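PDB 6HC6: aminopeptidase YwaD from Bacillus subtilis, which is a secreted two-zinc aminopeptidase that releases a range of N-terminal amino acids, among them arginine, lysine and leucine, from peptides. Local coordinates for residues D252-G264 with E397-I410. Numbering follows the deposited sequence.
Sequences DSVPFSPGANDNG and EPWYHTPEDSIEHI. With ZN (zinc ion), chain E; ZN (zinc ion), chain D.
Val254 lays CG1 over the centre of the His401 imidazole, 3.6 Å from the ring centroid, a CH-pi contact; the Tyr400 ring covers the opposite face, clamping the zinc ligand. Within the type II turn Val254-Ser257, the carbonyl O of Phe256 meets CA of Pro403 at 3.2 Å. Ser257 OG, swung anti to its own N (chi1 167°), shares a water with His401 N and Asp405 OD1. The Pro258 ring packs on the carbonyls of Pro403 and Asp405.

Asp405 grips the start of helix 260-277. Ala260 N bonds to Asp405 O, and the carboxylate spans the next two amides: Asp405 OD2 takes Asn261 N at 2.8 Å and Asp405 OD1 takes Asp262 N at 3.0 Å through its syn lone pair. Replacing Asp405 by alanine would probably leave these two buried amides without their acceptors and let the turn carrying Asp262 shift. Asn261 ND2 gives Glu397 OE1 a bond of 2.7 Å, the amide and carboxylate planes 45° apart.

Asp262, which precedes a cis peptide, bridges the metals as in M28 peptidases. Asp262 OD2 binds the zinc ion of chain E, as does His401 NE2 at 2.1 Å, with carboxylate and imidazole nearly coplanar, while His401 ND1 is bonded to Asp453; Asp262 OD1 binds the zinc ion of chain D at 2.0 Å. Glu295 and Glu452 complete the first ion's protein ligands, His250 and Asp323 those of the second. The contact joins the loop between strand 244-250 and helix 260-277 to that between strand 382-389 and helix 412-430, with helix 45-59 against Ala260 and Ile407.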
# COMPACT_ATOMS: atom_id res chain seq x y z
N ASP A 252 -2.89 3.50 5.40
CA ASP A 252 -1.60 3.23 6.03
C ASP A 252 -0.46 3.63 5.10
O ASP A 252 -0.65 3.87 3.90
CB ASP A 252 -1.47 1.76 6.42
CG ASP A 252 -1.42 0.83 5.22
OD1 ASP A 252 -2.27 0.99 4.31
OD2 ASP A 252 -0.56 -0.08 5.21
N SER A 253 0.75 3.71 5.66
CA SER A 253 1.95 4.03 4.89
C SER A 253 3.09 3.14 5.36
O SER A 253 2.98 2.47 6.39
CB SER A 253 2.34 5.51 5.00
OG SER A 253 2.85 5.80 6.28
N VAL A 254 4.18 3.13 4.61
CA VAL A 254 5.34 2.30 4.95
C VAL A 254 6.17 3.00 6.02
O VAL A 254 6.09 4.23 6.17
CB VAL A 254 6.20 1.96 3.71
CG1 VAL A 254 5.36 1.26 2.62
CG2 VAL A 254 6.87 3.22 3.16
N PRO A 255 6.96 2.26 6.79
CA PRO A 255 7.79 2.89 7.82
C PRO A 255 8.65 4.01 7.26
O PRO A 255 9.17 3.93 6.15
CB PRO A 255 8.65 1.73 8.34
CG PRO A 255 7.79 0.54 8.17
CD PRO A 255 7.03 0.79 6.86
N PHE A 256 8.80 5.07 8.06
CA PHE A 256 9.60 6.26 7.80
C PHE A 256 9.01 7.13 6.71
O PHE A 256 9.59 8.17 6.40
CB PHE A 256 11.05 5.95 7.43
CG PHE A 256 11.72 5.02 8.40
CD1 PHE A 256 12.04 5.45 9.68
CD2 PHE A 256 12.00 3.71 8.04
CE1 PHE A 256 12.64 4.60 10.58
CE2 PHE A 256 12.60 2.85 8.94
CZ PHE A 256 12.92 3.29 10.21
N SER A 257 7.88 6.75 6.12
CA SER A 257 7.27 7.62 5.11
C SER A 257 6.06 8.32 5.69
O SER A 257 5.14 7.65 6.17
CB SER A 257 6.86 6.81 3.89
OG SER A 257 6.01 7.56 3.03
N PRO A 258 5.99 9.66 5.63
CA PRO A 258 4.74 10.34 6.00
C PRO A 258 3.56 9.92 5.15
O PRO A 258 2.43 10.22 5.52
CB PRO A 258 5.06 11.83 5.79
CG PRO A 258 6.59 11.92 5.75
CD PRO A 258 7.05 10.59 5.20
N GLY A 259 3.80 9.26 4.01
CA GLY A 259 2.68 8.75 3.23
C GLY A 259 1.73 9.83 2.76
O GLY A 259 0.51 9.62 2.73
N ALA A 260 2.26 10.99 2.42
CA ALA A 260 1.40 12.06 1.92
C ALA A 260 0.73 11.64 0.62
O ALA A 260 -0.50 11.69 0.50
CB ALA A 260 2.21 13.34 1.72
N ASN A 261 1.52 11.19 -0.37
CA ASN A 261 0.92 10.71 -1.61
C ASN A 261 0.53 9.23 -1.58
O ASN A 261 -0.50 8.86 -2.16
CB ASN A 261 1.88 10.95 -2.79
CG ASN A 261 1.15 10.85 -4.10
OD1 ASN A 261 0.00 11.34 -4.20
ND2 ASN A 261 1.74 10.18 -5.09
N ASP A 262 1.34 8.37 -0.95
CA ASP A 262 1.02 6.94 -0.79
C ASP A 262 0.71 6.67 0.68
O ASP A 262 1.60 6.28 1.44
CB ASP A 262 2.21 6.06 -1.25
CG ASP A 262 1.86 4.59 -1.34
OD1 ASP A 262 0.64 4.29 -1.42
OD2 ASP A 262 2.79 3.74 -1.31
N ASN A 263 -0.56 6.82 1.10
CA ASN A 263 -1.69 7.15 0.25
C ASN A 263 -2.62 8.11 0.98
O ASN A 263 -3.84 7.96 0.96
CB ASN A 263 -2.44 5.87 -0.14
CG ASN A 263 -3.56 6.14 -1.13
OD1 ASN A 263 -3.46 7.05 -1.96
ND2 ASN A 263 -4.63 5.35 -1.06
N GLY A 264 -2.04 9.10 1.65
CA GLY A 264 -2.88 10.19 2.16
C GLY A 264 -3.71 10.79 1.04
O GLY A 264 -4.87 11.15 1.24
N GLU A 397 6.67 8.80 -8.77
CA GLU A 397 7.65 9.76 -8.32
C GLU A 397 8.80 9.06 -7.61
O GLU A 397 8.64 7.95 -7.08
CB GLU A 397 7.00 10.78 -7.39
CG GLU A 397 6.49 10.18 -6.09
CD GLU A 397 5.05 9.71 -6.17
OE1 GLU A 397 4.42 9.57 -5.10
OE2 GLU A 397 4.54 9.48 -7.30
N PRO A 398 9.98 9.69 -7.58
CA PRO A 398 11.12 9.09 -6.86
C PRO A 398 10.93 9.07 -5.35
O PRO A 398 11.68 8.38 -4.66
CB PRO A 398 12.30 9.98 -7.26
CG PRO A 398 11.68 11.28 -7.67
CD PRO A 398 10.38 10.90 -8.32
N TRP A 399 9.94 9.79 -4.83
CA TRP A 399 9.77 9.93 -3.39
C TRP A 399 8.97 8.79 -2.79
O TRP A 399 8.91 8.67 -1.56
CB TRP A 399 9.11 11.27 -3.10
CG TRP A 399 9.81 12.38 -3.83
CD1 TRP A 399 11.15 12.66 -3.80
CD2 TRP A 399 9.22 13.34 -4.72
NE1 TRP A 399 11.42 13.74 -4.61
CE2 TRP A 399 10.26 14.17 -5.18
CE3 TRP A 399 7.92 13.58 -5.16
CZ2 TRP A 399 10.03 15.22 -6.06
CZ3 TRP A 399 7.70 14.61 -6.03
CH2 TRP A 399 8.74 15.43 -6.48
N TYR A 400 8.35 7.95 -3.62
CA TYR A 400 7.52 6.84 -3.19
C TYR A 400 8.26 5.95 -2.19
O TYR A 400 9.42 5.58 -2.42
CB TYR A 400 7.12 6.06 -4.46
CG TYR A 400 6.63 4.65 -4.32
CD1 TYR A 400 5.29 4.38 -4.04
CD2 TYR A 400 7.49 3.58 -4.53
CE1 TYR A 400 4.84 3.08 -3.95
CE2 TYR A 400 7.04 2.27 -4.44
CZ TYR A 400 5.72 2.03 -4.15
OH TYR A 400 5.25 0.74 -4.05
N HIS A 401 7.60 5.67 -1.07
CA HIS A 401 8.12 4.79 -0.02
C HIS A 401 9.40 5.33 0.62
O HIS A 401 10.23 4.55 1.11
CB HIS A 401 8.33 3.37 -0.56
CG HIS A 401 7.05 2.59 -0.69
ND1 HIS A 401 7.03 1.23 -0.92
CD2 HIS A 401 5.76 2.98 -0.61
CE1 HIS A 401 5.77 0.82 -0.98
NE2 HIS A 401 4.98 1.86 -0.81
N THR A 402 9.57 6.64 0.65
CA THR A 402 10.71 7.29 1.29
C THR A 402 10.21 8.36 2.25
O THR A 402 9.04 8.74 2.21
CB THR A 402 11.66 7.94 0.27
OG1 THR A 402 11.12 9.19 -0.15
CG2 THR A 402 11.92 7.04 -0.95
N PRO A 403 11.08 8.87 3.13
CA PRO A 403 10.68 10.01 3.97
C PRO A 403 10.29 11.23 3.16
O PRO A 403 9.67 12.15 3.70
CB PRO A 403 11.93 10.28 4.82
CG PRO A 403 12.63 8.98 4.88
CD PRO A 403 12.39 8.32 3.55
N GLU A 404 10.64 11.28 1.88
CA GLU A 404 10.27 12.42 1.05
C GLU A 404 8.87 12.30 0.46
O GLU A 404 8.46 13.19 -0.29
CB GLU A 404 11.29 12.62 -0.07
CG GLU A 404 12.70 12.89 0.43
CD GLU A 404 12.86 14.26 1.03
OE1 GLU A 404 13.81 14.46 1.82
OE2 GLU A 404 12.03 15.15 0.72
N ASP A 405 8.11 11.24 0.77
CA ASP A 405 6.69 11.18 0.41
C ASP A 405 5.91 12.05 1.41
O ASP A 405 5.15 11.57 2.25
CB ASP A 405 6.16 9.75 0.40
CG ASP A 405 4.74 9.68 -0.07
OD1 ASP A 405 4.12 8.61 0.05
OD2 ASP A 405 4.25 10.72 -0.57
N SER A 406 6.10 13.35 1.27
CA SER A 406 5.65 14.35 2.23
C SER A 406 4.73 15.34 1.54
O SER A 406 4.66 15.40 0.32
CB SER A 406 6.84 15.09 2.84
OG SER A 406 7.49 15.83 1.81
N ILE A 407 4.03 16.15 2.35
CA ILE A 407 3.08 17.08 1.77
C ILE A 407 3.77 18.14 0.92
O ILE A 407 3.13 18.71 0.02
CB ILE A 407 2.20 17.70 2.88
CG1 ILE A 407 0.85 18.12 2.29
CG2 ILE A 407 2.92 18.85 3.57
CD1 ILE A 407 -0.16 18.52 3.34
N GLU A 408 5.06 18.40 1.16
CA GLU A 408 5.82 19.28 0.29
C GLU A 408 5.74 18.83 -1.17
O GLU A 408 5.85 19.65 -2.08
CB GLU A 408 7.28 19.36 0.77
CG GLU A 408 8.26 19.86 -0.26
CD GLU A 408 9.67 20.04 0.29
OE1 GLU A 408 10.39 20.93 -0.21
OE2 GLU A 408 10.05 19.30 1.22
N HIS A 409 5.52 17.53 -1.40
CA HIS A 409 5.51 16.99 -2.75
C HIS A 409 4.10 16.61 -3.19
O HIS A 409 3.91 15.68 -3.96
CB HIS A 409 6.46 15.79 -2.85
CG HIS A 409 7.90 16.18 -2.72
ND1 HIS A 409 8.76 15.58 -1.82
CD2 HIS A 409 8.63 17.12 -3.37
CE1 HIS A 409 9.95 16.13 -1.92
NE2 HIS A 409 9.91 17.06 -2.86
N ILE A 410 3.11 17.33 -2.68
CA ILE A 410 1.71 17.14 -3.06
C ILE A 410 1.29 18.36 -3.86
O ILE A 410 1.62 19.49 -3.48
CB ILE A 410 0.82 16.96 -1.81
CG1 ILE A 410 1.03 15.58 -1.19
CG2 ILE A 410 -0.67 17.15 -2.17
CD1 ILE A 410 0.53 14.43 -2.04
ZN ZN E . 2.87 1.73 -0.92
ZN ZN D . -0.54 2.82 -2.14
O HOH W 1 10.18 5.47 3.90
O HOH W 2 5.30 6.40 0.79
O HOH W 3 0.55 2.34 -3.75
O HOH W 4 0.66 1.29 -1.43